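Nicotinate phosphoribosyltransferase (PDB 4HL7) probably catalyses the ATP-driven formation of nicotinate D-ribonucleotide from nicotinate and phosphoribosyl diphosphate, feeding NAD(+) biosynthesis. Local coordinates at residues A[11-15]-A[16-20]; A[191-194]-A[195-198]; A[234-237]-A[238-241]; A[248-251]-A[252-255]. All blocks are in the same frame, centred on the assembly; numbering follows the deposited sequence.

Interaction 1 of 4, residues A[11-15]-A[16-20]; sequences HIIRS and LLDLD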
loop_
_atom_site.group_PDB
_atom_site.type_symbol
_atom_site.label_atom_id
_atom_site.label_comp_id
_atom_site.label_asym_id
_atom_site.label_seq_id
_atom_site.Cartn_x
_atom_site.Cartn_y
_atom_site.Cartn_z
ATOM N N HIS A 11 -18.267 -0.553 13.815
ATOM C CA HIS A 11 -17.969 -1.068 12.476
ATOM C C HIS A 11 -16.460 -1.068 12.243
ATOM O O HIS A 11 -15.769 -0.113 12.615
ATOM C CB HIS A 11 -18.718 -0.229 11.429
ATOM C CG HIS A 11 -18.605 1.275 11.645
ATOM N ND1 HIS A 11 -18.110 1.821 12.793
ATOM C CD2 HIS A 11 -18.941 2.358 10.813
ATOM C CE1 HIS A 11 -18.118 3.172 12.699
ATOM N NE2 HIS A 11 -18.619 3.505 11.487
ATOM N N ILE A 12 -15.947 -2.177 11.706
ATOM C CA ILE A 12 -14.520 -2.318 11.330
ATOM C C ILE A 12 -14.290 -1.445 10.078
ATOM O O ILE A 12 -13.520 -0.498 10.113
ATOM C CB ILE A 12 -14.163 -3.821 11.100
ATOM C CG1 ILE A 12 -14.278 -4.581 12.449
ATOM C CG2 ILE A 12 -12.799 -3.955 10.400
ATOM C CD1 ILE A 12 -13.976 -6.063 12.358
ATOM N N ILE A 13 -15.012 -1.731 9.014
ATOM C CA ILE A 13 -14.901 -0.946 7.788
ATOM C C ILE A 13 -15.964 0.168 7.814
ATOM O O ILE A 13 -17.154 -0.086 8.039
ATOM C CB ILE A 13 -15.050 -1.834 6.527
ATOM C CG1 ILE A 13 -13.972 -2.967 6.537
ATOM C CG2 ILE A 13 -15.032 -0.977 5.267
ATOM C CD1 ILE A 13 -12.525 -2.501 6.425
ATOM N N ARG A 14 -15.538 1.397 7.596
ATOM C CA ARG A 14 -16.417 2.533 7.890
ATOM C C ARG A 14 -17.307 2.911 6.699
ATOM O O ARG A 14 -18.350 3.490 6.885
ATOM C CB ARG A 14 -15.551 3.682 8.306
ATOM C CG ARG A 14 -14.805 3.284 9.574
ATOM C CD ARG A 14 -14.910 4.321 10.568
ATOM N NE ARG A 14 -14.445 3.862 11.877
ATOM C CZ ARG A 14 -14.280 4.694 12.879
ATOM N NH1 ARG A 14 -14.545 5.988 12.694
ATOM N NH2 ARG A 14 -13.852 4.247 14.053
ATOM N N SER A 15 -16.844 2.605 5.497
ATOM C CA SER A 15 -17.539 2.934 4.218
ATOM C C SER A 15 -16.689 2.350 3.110
ATOM O O SER A 15 -15.580 1.860 3.373
ATOM C CB SER A 15 -17.683 4.448 4.007
ATOM O OG SER A 15 -16.465 5.073 3.565
ATOM N N LEU A 16 -17.159 2.413 1.859
ATOM C CA LEU A 16 -16.319 1.900 0.759
ATOM C C LEU A 16 -15.260 2.925 0.359
ATOM O O LEU A 16 -14.504 2.710 -0.614
ATOM C CB LEU A 16 -17.181 1.502 -0.466
ATOM C CG LEU A 16 -17.934 0.149 -0.422
ATOM C CD1 LEU A 16 -18.639 -0.109 -1.749
ATOM C CD2 LEU A 16 -17.024 -1.036 -0.055
ATOM N N LEU A 17 -15.195 4.051 1.088
ATOM C CA LEU A 17 -14.046 4.982 0.951
ATOM C C LEU A 17 -12.937 4.712 2.010
ATOM O O LEU A 17 -11.817 5.295 1.944
ATOM C CB LEU A 17 -14.537 6.459 1.101
ATOM C CG LEU A 17 -15.444 6.963 -0.045
ATOM C CD1 LEU A 17 -15.752 8.439 0.205
ATOM C CD2 LEU A 17 -14.733 6.768 -1.392
ATOM N N ASP A 18 -13.253 3.824 2.967
ATOM C CA ASP A 18 -12.310 3.441 4.023
ATOM C C ASP A 18 -11.281 2.453 3.509
ATOM O O ASP A 18 -11.300 1.249 3.893
ATOM C CB ASP A 18 -13.094 2.824 5.188
ATOM C CG ASP A 18 -12.245 2.594 6.429
ATOM O OD1 ASP A 18 -11.097 3.078 6.509
ATOM O OD2 ASP A 18 -12.711 1.865 7.311
ATOM N N LEU A 19 -10.402 2.943 2.637
ATOM C CA LEU A 19 -9.417 2.153 1.940
ATOM C C LEU A 19 -8.381 3.091 1.358
ATOM O O LEU A 19 -8.606 4.337 1.381
ATOM C CB LEU A 19 -10.064 1.278 0.814
ATOM C CG LEU A 19 -11.232 1.844 -0.024
ATOM C CD1 LEU A 19 -10.791 2.986 -0.926
ATOM C CD2 LEU A 19 -11.793 0.683 -0.876
ATOM N N ASP A 20 -7.275 2.534 0.821
ATOM C CA ASP A 20 -6.252 3.430 0.191
ATOM C C ASP A 20 -6.809 3.992 -1.093
ATOM O O ASP A 20 -7.296 3.249 -1.938
ATOM C CB ASP A 20 -4.973 2.645 -0.091
ATOM C CG ASP A 20 -4.159 2.340 1.200
ATOM O OD1 ASP A 20 -4.378 3.001 2.260
ATOM O OD2 ASP A 20 -3.274 1.458 1.106
#
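A type I beta turn from S15 to D18 lies in the loop that leads to helix 21-33, and it illustrates how side chains can fasten a turn that lies outside any regular helix or strand. D18 N closes the turn on S15 O at 3.1 Å. S15 adds a second tie through its side chain: its OG sits between the backbone N and the carbonyl carbon and accepts L17 N at 3.0 Å, the side-chain-to-i+2 bond of an ST turn. The same hydroxyl also bonds H217 ND1, at the start of helix 216-222. D18 works back along the chain. Its CG stands anti to the backbone N (chi1 -171°), which carries OD2 back to R14 N; the oxygen accepts this N-H at 2.9 Å, on the anti side and 16° out of the carboxylate plane. The remaining oxygen, OD1, is taken by a salt bridge from R189 and a hydrogen bond from N215, so the buried carboxylate is gripped at both oxygens. R14 keeps its charged end off D18, NE lying 5.3 Å from OD2, and the arginine's NE and NH2 go instead to S192 OG and Q193 OE1 of helix 192-205. What R14 does lay against the aspartate is aliphatic, its CG lying 3.4 Å from D18 OD2.

Interaction 2 of 4, residues A[191-194]-A[195-198]; sequences SSQV and QRDV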
loop_
_atom_site.group_PDB
_atom_site.type_symbol
_atom_site.label_atom_id
_atom_site.label_comp_id
_atom_site.label_asym_id
_atom_site.label_seq_id
_atom_site.Cartn_x
_atom_site.Cartn_y
_atom_site.Cartn_z
ATOM N N SER A 191 -7.099 -0.828 14.569
ATOM C CA SER A 191 -8.538 -0.769 14.443
ATOM C C SER A 191 -8.864 0.520 13.690
ATOM O O SER A 191 -8.030 1.416 13.622
ATOM C CB SER A 191 -9.233 -0.803 15.825
ATOM O OG SER A 191 -8.960 0.400 16.543
ATOM N N SER A 192 -10.052 0.605 13.093
ATOM C CA SER A 192 -10.445 1.861 12.425
ATOM C C SER A 192 -10.549 3.029 13.449
ATOM O O SER A 192 -10.252 4.197 13.102
ATOM C CB SER A 192 -11.748 1.673 11.611
ATOM O OG SER A 192 -12.794 1.246 12.459
ATOM N N GLN A 193 -10.987 2.726 14.682
ATOM C CA GLN A 193 -11.065 3.728 15.777
ATOM C C GLN A 193 -9.695 4.268 16.122
ATOM O O GLN A 193 -9.533 5.504 16.298
ATOM C CB GLN A 193 -11.779 3.165 17.034
ATOM C CG GLN A 193 -12.089 4.200 18.137
ATOM C CD GLN A 193 -12.928 5.342 17.611
ATOM O OE1 GLN A 193 -13.909 5.120 16.953
ATOM N NE2 GLN A 193 -12.458 6.556 17.794
ATOM N N VAL A 194 -8.697 3.373 16.230
ATOM C CA VAL A 194 -7.353 3.835 16.506
ATOM C C VAL A 194 -6.807 4.676 15.375
ATOM O O VAL A 194 -6.199 5.736 15.633
ATOM C CB VAL A 194 -6.352 2.695 16.813
ATOM C CG1 VAL A 194 -4.918 3.230 16.762
ATOM C CG2 VAL A 194 -6.675 2.078 18.159
ATOM N N GLN A 195 -7.029 4.267 14.123
ATOM C CA GLN A 195 -6.575 5.105 13.001
ATOM C C GLN A 195 -7.279 6.450 13.050
ATOM O O GLN A 195 -6.670 7.489 12.742
ATOM C CB GLN A 195 -6.868 4.471 11.634
ATOM C CG GLN A 195 -6.291 5.287 10.445
ATOM C CD GLN A 195 -6.524 4.628 9.108
ATOM O OE1 GLN A 195 -7.381 3.758 8.987
ATOM N NE2 GLN A 195 -5.746 5.026 8.088
ATOM N N ARG A 196 -8.588 6.406 13.315
ATOM C CA ARG A 196 -9.383 7.646 13.369
ATOM C C ARG A 196 -8.752 8.640 14.379
ATOM O O ARG A 196 -8.486 9.799 14.035
ATOM C CB ARG A 196 -10.844 7.358 13.702
ATOM C CG ARG A 196 -11.747 8.608 13.640
ATOM C CD ARG A 196 -11.949 9.188 15.038
ATOM N NE ARG A 196 -12.356 10.588 14.963
ATOM C CZ ARG A 196 -12.052 11.508 15.886
ATOM N NH1 ARG A 196 -12.468 12.756 15.733
ATOM N NH2 ARG A 196 -11.320 11.181 16.951
ATOM N N ASP A 197 -8.470 8.166 15.584
ATOM C CA ASP A 197 -7.911 9.017 16.650
ATOM C C ASP A 197 -6.495 9.490 16.312
ATOM O O ASP A 197 -6.089 10.597 16.684
ATOM C CB ASP A 197 -7.831 8.241 17.940
ATOM C CG ASP A 197 -9.192 8.035 18.592
ATOM O OD1 ASP A 197 -10.156 8.702 18.189
ATOM O OD2 ASP A 197 -9.296 7.140 19.452
ATOM N N VAL A 198 -5.715 8.604 15.695
ATOM C CA VAL A 198 -4.371 8.931 15.272
ATOM C C VAL A 198 -4.370 10.070 14.270
ATOM O O VAL A 198 -3.610 11.039 14.423
ATOM C CB VAL A 198 -3.615 7.678 14.733
ATOM C CG1 VAL A 198 -2.395 8.101 13.906
ATOM C CG2 VAL A 198 -3.270 6.773 15.932
#
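From Q195 onward, each backbone N-H returns to a carbonyl of S191-V194, making the first turns of helix 192-205 in a beta-alpha-beta unit between strands 181-183 and 210-213. S191 is the N-cap, its OG accepting V194 N at 3.0 Å as well as bonding L7 O. Q195 N bonds S191 O, while its side chain runs out extended, CG anti to the backbone N, to reach R189 through OE1 and T186 and E183 through NE2. R196 N then takes S192 O at 2.8 Å, the shortest of the four helical bonds here. The arginine chain bends at chi2, bringing CD to 3.8 Å from Q193 NE2 and turning the guanidinium edge to its neighbour D197: NH2 makes a salt bridge to OD1 at 3.0 Å, in the guanidinium plane and nearly along the carboxylate C-O direction. D197 N bonds Q193 O, and the same OD1 receives a second, weak bond from Q193 NE2 at 3.2 Å, the amide and carboxylate planes standing 59° apart. The other end of that amide, OE1, belongs to R14. V198 closes the walk: beyond its bond to V194 O, its CG2 lies 4.0 Å from V194 CG1, two methyls meeting one turn apart on the side facing helix 155-174.

Interaction 3 of 4, residues A[234-237]-A[238-241]; sequences WFMG and HQAL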
loop_
_atom_site.group_PDB
_atom_site.type_symbol
_atom_site.label_atom_id
_atom_site.label_comp_id
_atom_site.label_asym_id
_atom_site.label_seq_id
_atom_site.Cartn_x
_atom_site.Cartn_y
_atom_site.Cartn_z
ATOM N N TRP A 234 -0.114 -2.647 -10.538
ATOM C CA TRP A 234 -0.363 -2.098 -11.867
ATOM C C TRP A 234 0.783 -2.512 -12.814
ATOM O O TRP A 234 0.593 -3.007 -13.944
ATOM C CB TRP A 234 -0.445 -0.575 -11.722
ATOM C CG TRP A 234 -0.587 0.178 -13.013
ATOM C CD1 TRP A 234 0.336 1.038 -13.601
ATOM C CD2 TRP A 234 -1.746 0.186 -13.895
ATOM N NE1 TRP A 234 -0.190 1.612 -14.755
ATOM C CE2 TRP A 234 -1.436 1.109 -14.989
ATOM C CE3 TRP A 234 -2.992 -0.449 -13.875
ATOM C CZ2 TRP A 234 -2.340 1.378 -16.002
ATOM C CZ3 TRP A 234 -3.907 -0.193 -14.932
ATOM C CH2 TRP A 234 -3.601 0.727 -15.946
ATOM N N PHE A 235 2.008 -2.417 -12.304
ATOM C CA PHE A 235 3.184 -2.807 -13.157
ATOM C C PHE A 235 3.271 -4.328 -13.345
ATOM O O PHE A 235 3.633 -4.848 -14.440
ATOM C CB PHE A 235 4.434 -2.278 -12.461
ATOM C CG PHE A 235 4.414 -0.776 -12.343
ATOM C CD1 PHE A 235 3.865 -0.159 -11.237
ATOM C CD2 PHE A 235 4.823 0.009 -13.394
ATOM C CE1 PHE A 235 3.768 1.236 -11.186
ATOM C CE2 PHE A 235 4.702 1.410 -13.342
ATOM C CZ PHE A 235 4.191 2.008 -12.224
HETATM N N MSE A 236 2.935 -5.059 -12.275
HETATM C CA MSE A 236 3.017 -6.536 -12.330
HETATM C C MSE A 236 1.955 -7.047 -13.290
HETATM O O MSE A 236 2.236 -7.905 -14.101
HETATM C CB MSE A 236 2.707 -7.074 -10.896
HETATM C CG MSE A 236 3.925 -6.821 -9.997
HETATM SE SE MSE A 236 3.326 -7.062 -8.115
HETATM C CE MSE A 236 3.405 -9.022 -8.150
ATOM N N GLY A 237 0.718 -6.511 -13.206
ATOM C CA GLY A 237 -0.349 -6.981 -14.130
ATOM C C GLY A 237 0.078 -6.839 -15.597
ATOM O O GLY A 237 -0.253 -7.663 -16.440
ATOM N N HIS A 238 0.793 -5.762 -15.919
ATOM C CA HIS A 238 1.281 -5.589 -17.310
ATOM C C HIS A 238 2.199 -6.656 -17.812
ATOM O O HIS A 238 2.372 -6.811 -19.022
ATOM C CB HIS A 238 1.843 -4.169 -17.541
ATOM C CG HIS A 238 0.742 -3.140 -17.725
ATOM N ND1 HIS A 238 0.070 -2.618 -16.679
ATOM C CD2 HIS A 238 0.091 -2.677 -18.875
ATOM C CE1 HIS A 238 -0.911 -1.782 -17.131
ATOM N NE2 HIS A 238 -0.894 -1.816 -18.477
ATOM N N GLN A 239 2.796 -7.434 -16.912
ATOM C CA GLN A 239 3.612 -8.618 -17.325
ATOM C C GLN A 239 2.805 -9.698 -18.019
ATOM O O GLN A 239 3.349 -10.576 -18.699
ATOM C CB GLN A 239 4.355 -9.239 -16.102
ATOM C CG GLN A 239 5.350 -8.270 -15.481
ATOM C CD GLN A 239 5.791 -8.743 -14.097
ATOM O OE1 GLN A 239 5.548 -9.881 -13.741
ATOM N NE2 GLN A 239 6.422 -7.854 -13.307
ATOM N N ALA A 240 1.518 -9.681 -17.773
ATOM C CA ALA A 240 0.586 -10.586 -18.426
ATOM C C ALA A 240 -0.074 -9.955 -19.673
ATOM O O ALA A 240 -0.474 -10.691 -20.607
ATOM C CB ALA A 240 -0.511 -11.025 -17.442
ATOM N N LEU A 241 -0.197 -8.637 -19.692
ATOM C CA LEU A 241 -1.016 -7.966 -20.696
ATOM C C LEU A 241 -0.209 -7.528 -21.945
ATOM O O LEU A 241 -0.812 -7.411 -23.066
ATOM C CB LEU A 241 -1.670 -6.700 -20.070
ATOM C CG LEU A 241 -2.544 -7.007 -18.845
ATOM C CD1 LEU A 241 -3.043 -5.693 -18.267
ATOM C CD2 LEU A 241 -3.707 -7.811 -19.341
HETATM O O HOH W 1 6.537 -5.102 -14.740
#
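W234 O is gripped twice by H238, one turn further on. The ring nitrogen ND1 gives it a 2.8 Å bond that is almost straight (175° at the hydrogen) and lies in the imidazole plane, whereas the backbone N of H238 adds a weak one at 3.4 Å. A side chain thus supplies the stronger hold on a helical carbonyl and fixes the rotation of its own ring, which stands with CG anti to the carbonyl carbon (chi1 -78°). That pose also sets the imidazole edge-on against the indole, a T-shaped stack: CE1 comes down over the centre of one face of W234, 3.6 Å from CE2, with the ring planes 71° apart. The other ring nitrogen, NE2, bonds Y34 OH, and W234 NE1 is held by A251 O. The setting is helix 232-241 of the barrel-like alpha/beta domain; its first residue, H232, is predicted to become a phosphohistidine by autocatalysis, though it is unmodified here. Towards its end the helix kinks. Q239 N and A240 N turn to carbonyls three residues back, M236 O at 2.9 Å and G237 O at 3.0 Å, each donor standing above the carbonyl plane, in the manner of a 3-10 turn. F235 O is picked up instead by a water, which donates to it and accepts Q239 NE2, while Q239 OE1 bonds A386 N. L241 folds its side chain back over the kink, its CG 3.4 Å from G237 O.

Interaction 4 of 4, residues A[248-251]-A[252-255]; sequences QQVA and LERW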
loop_
_atom_site.group_PDB
_atom_site.type_symbol
_atom_site.label_atom_id
_atom_site.label_comp_id
_atom_site.label_asym_id
_atom_site.label_seq_id
_atom_site.Cartn_x
_atom_site.Cartn_y
_atom_site.Cartn_z
ATOM N N GLN A 248 6.768 -2.642 -17.737
ATOM C CA GLN A 248 6.898 -1.558 -16.846
ATOM C C GLN A 248 6.731 -0.220 -17.623
ATOM O O GLN A 248 6.044 0.712 -17.186
ATOM C CB GLN A 248 8.249 -1.627 -16.163
ATOM C CG GLN A 248 8.499 -0.431 -15.260
ATOM C CD GLN A 248 9.723 -0.649 -14.398
ATOM O OE1 GLN A 248 9.624 -0.682 -13.167
ATOM N NE2 GLN A 248 10.858 -0.835 -15.029
ATOM N N GLN A 249 7.316 -0.153 -18.808
ATOM C CA GLN A 249 7.161 1.034 -19.613
ATOM C C GLN A 249 5.738 1.308 -20.039
ATOM O O GLN A 249 5.276 2.462 -19.928
ATOM C CB GLN A 249 8.082 1.007 -20.844
ATOM C CG GLN A 249 8.267 2.462 -21.269
ATOM C CD GLN A 249 9.390 2.634 -22.215
ATOM O OE1 GLN A 249 10.431 3.180 -21.879
ATOM N NE2 GLN A 249 9.192 2.158 -23.406
ATOM N N VAL A 250 5.040 0.279 -20.490
ATOM C CA VAL A 250 3.628 0.453 -20.889
ATOM C C VAL A 250 2.777 0.859 -19.683
ATOM O O VAL A 250 1.896 1.724 -19.783
ATOM C CB VAL A 250 3.051 -0.802 -21.575
ATOM C CG1 VAL A 250 1.528 -0.695 -21.653
ATOM C CG2 VAL A 250 3.750 -1.017 -22.954
ATOM N N ALA A 251 3.053 0.245 -18.519
ATOM C CA ALA A 251 2.273 0.578 -17.320
ATOM C C ALA A 251 2.517 2.053 -16.967
ATOM O O ALA A 251 1.570 2.797 -16.609
ATOM C CB ALA A 251 2.681 -0.325 -16.158
ATOM N N LEU A 252 3.795 2.512 -17.072
ATOM C CA LEU A 252 4.027 3.978 -16.846
ATOM C C LEU A 252 3.236 4.877 -17.827
ATOM O O LEU A 252 2.611 5.865 -17.408
ATOM C CB LEU A 252 5.534 4.352 -16.890
ATOM C CG LEU A 252 6.455 3.717 -15.798
ATOM C CD1 LEU A 252 7.888 3.802 -16.238
ATOM C CD2 LEU A 252 6.222 4.529 -14.501
ATOM N N GLU A 253 3.273 4.555 -19.111
ATOM C CA GLU A 253 2.574 5.332 -20.101
ATOM C C GLU A 253 1.070 5.315 -19.882
ATOM O O GLU A 253 0.402 6.335 -20.022
ATOM C CB GLU A 253 2.940 4.777 -21.509
ATOM C CG GLU A 253 4.425 5.031 -21.782
ATOM C CD GLU A 253 4.851 4.394 -23.083
ATOM O OE1 GLU A 253 4.257 3.384 -23.438
ATOM O OE2 GLU A 253 5.775 4.907 -23.720
ATOM N N ARG A 254 0.518 4.153 -19.569
ATOM C CA ARG A 254 -0.932 4.014 -19.518
ATOM C C ARG A 254 -1.513 4.673 -18.271
ATOM O O ARG A 254 -2.664 5.054 -18.272
ATOM C CB ARG A 254 -1.326 2.552 -19.549
ATOM C CG ARG A 254 -1.161 2.030 -20.980
ATOM C CD ARG A 254 -2.184 0.989 -21.351
ATOM N NE ARG A 254 -2.659 1.210 -22.730
ATOM C CZ ARG A 254 -3.611 0.495 -23.308
ATOM N NH1 ARG A 254 -4.161 -0.517 -22.643
ATOM N NH2 ARG A 254 -3.991 0.764 -24.566
ATOM N N TRP A 255 -0.730 4.815 -17.203
ATOM C CA TRP A 255 -1.237 5.590 -16.057
ATOM C C TRP A 255 -1.559 7.021 -16.502
ATOM O O TRP A 255 -2.564 7.605 -16.134
ATOM C CB TRP A 255 -0.206 5.619 -14.906
ATOM C CG TRP A 255 -0.756 6.269 -13.661
ATOM C CD1 TRP A 255 -0.587 7.581 -13.194
ATOM C CD2 TRP A 255 -1.713 5.664 -12.746
ATOM N NE1 TRP A 255 -1.345 7.776 -12.015
ATOM C CE2 TRP A 255 -1.985 6.635 -11.694
ATOM C CE3 TRP A 255 -2.320 4.421 -12.682
ATOM C CZ2 TRP A 255 -2.864 6.358 -10.641
ATOM C CZ3 TRP A 255 -3.176 4.154 -11.595
ATOM C CH2 TRP A 255 -3.419 5.100 -10.609
#
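Four backbone bonds join Q248-A251 to L252-W255, and all are regular i to i+4 links. R254 N to V250 O is the shortest at 2.8 Å; W255 N to A251 O is the longest at 3.1 Å. Apolar packing follows the same spacing. V250 and R254 lie side by side and point the same way, so that V250 CG1 touches the arginine's aliphatic part, 3.9 Å from CG. This is helix 247-258 of the alpha/beta barrel-type domain, packed on helix 232-241 through V250, A251 and L252: A251 and L252 both meet F235, and V250 touches H238. Charged and polar ends mostly find partners in other parts of the chain. R254, bent at chi2 and chi3, bonds Y34 OH through NH1 and makes a cation-pi contact with F33, while Q248 NE2 bonds D279 and W255 NE1 bonds L263 O. Two side chains fold back against carbonyls of the preceding turn. L252 has CG anti to its own carbonyl carbon (chi1 -63°), placing that atom 3.3 Å from Q248 O. E253 takes the same first torsion, and its CG lies 3.3 Å from Q249 O.

Read from the N terminus, the four contacts come strictly in series: each is a single continuous stretch, so none encloses a long loop and none nests in or crosses another. Interaction 1 shapes the loop before helix 21-33, and interaction 2, some 170 residues later, starts helix 192-205; the two touch, tying the N-terminal loop to the alpha/beta domain. Interactions 3 and 4 sit on consecutive helices, 232-241 and 247-258, which pack on each other with the contact centres about 9 Å apart. That pair lies across the chain's centre from interaction 2, about 34 to 35 Å away between centres. Local contacts thus gather into two separate groups.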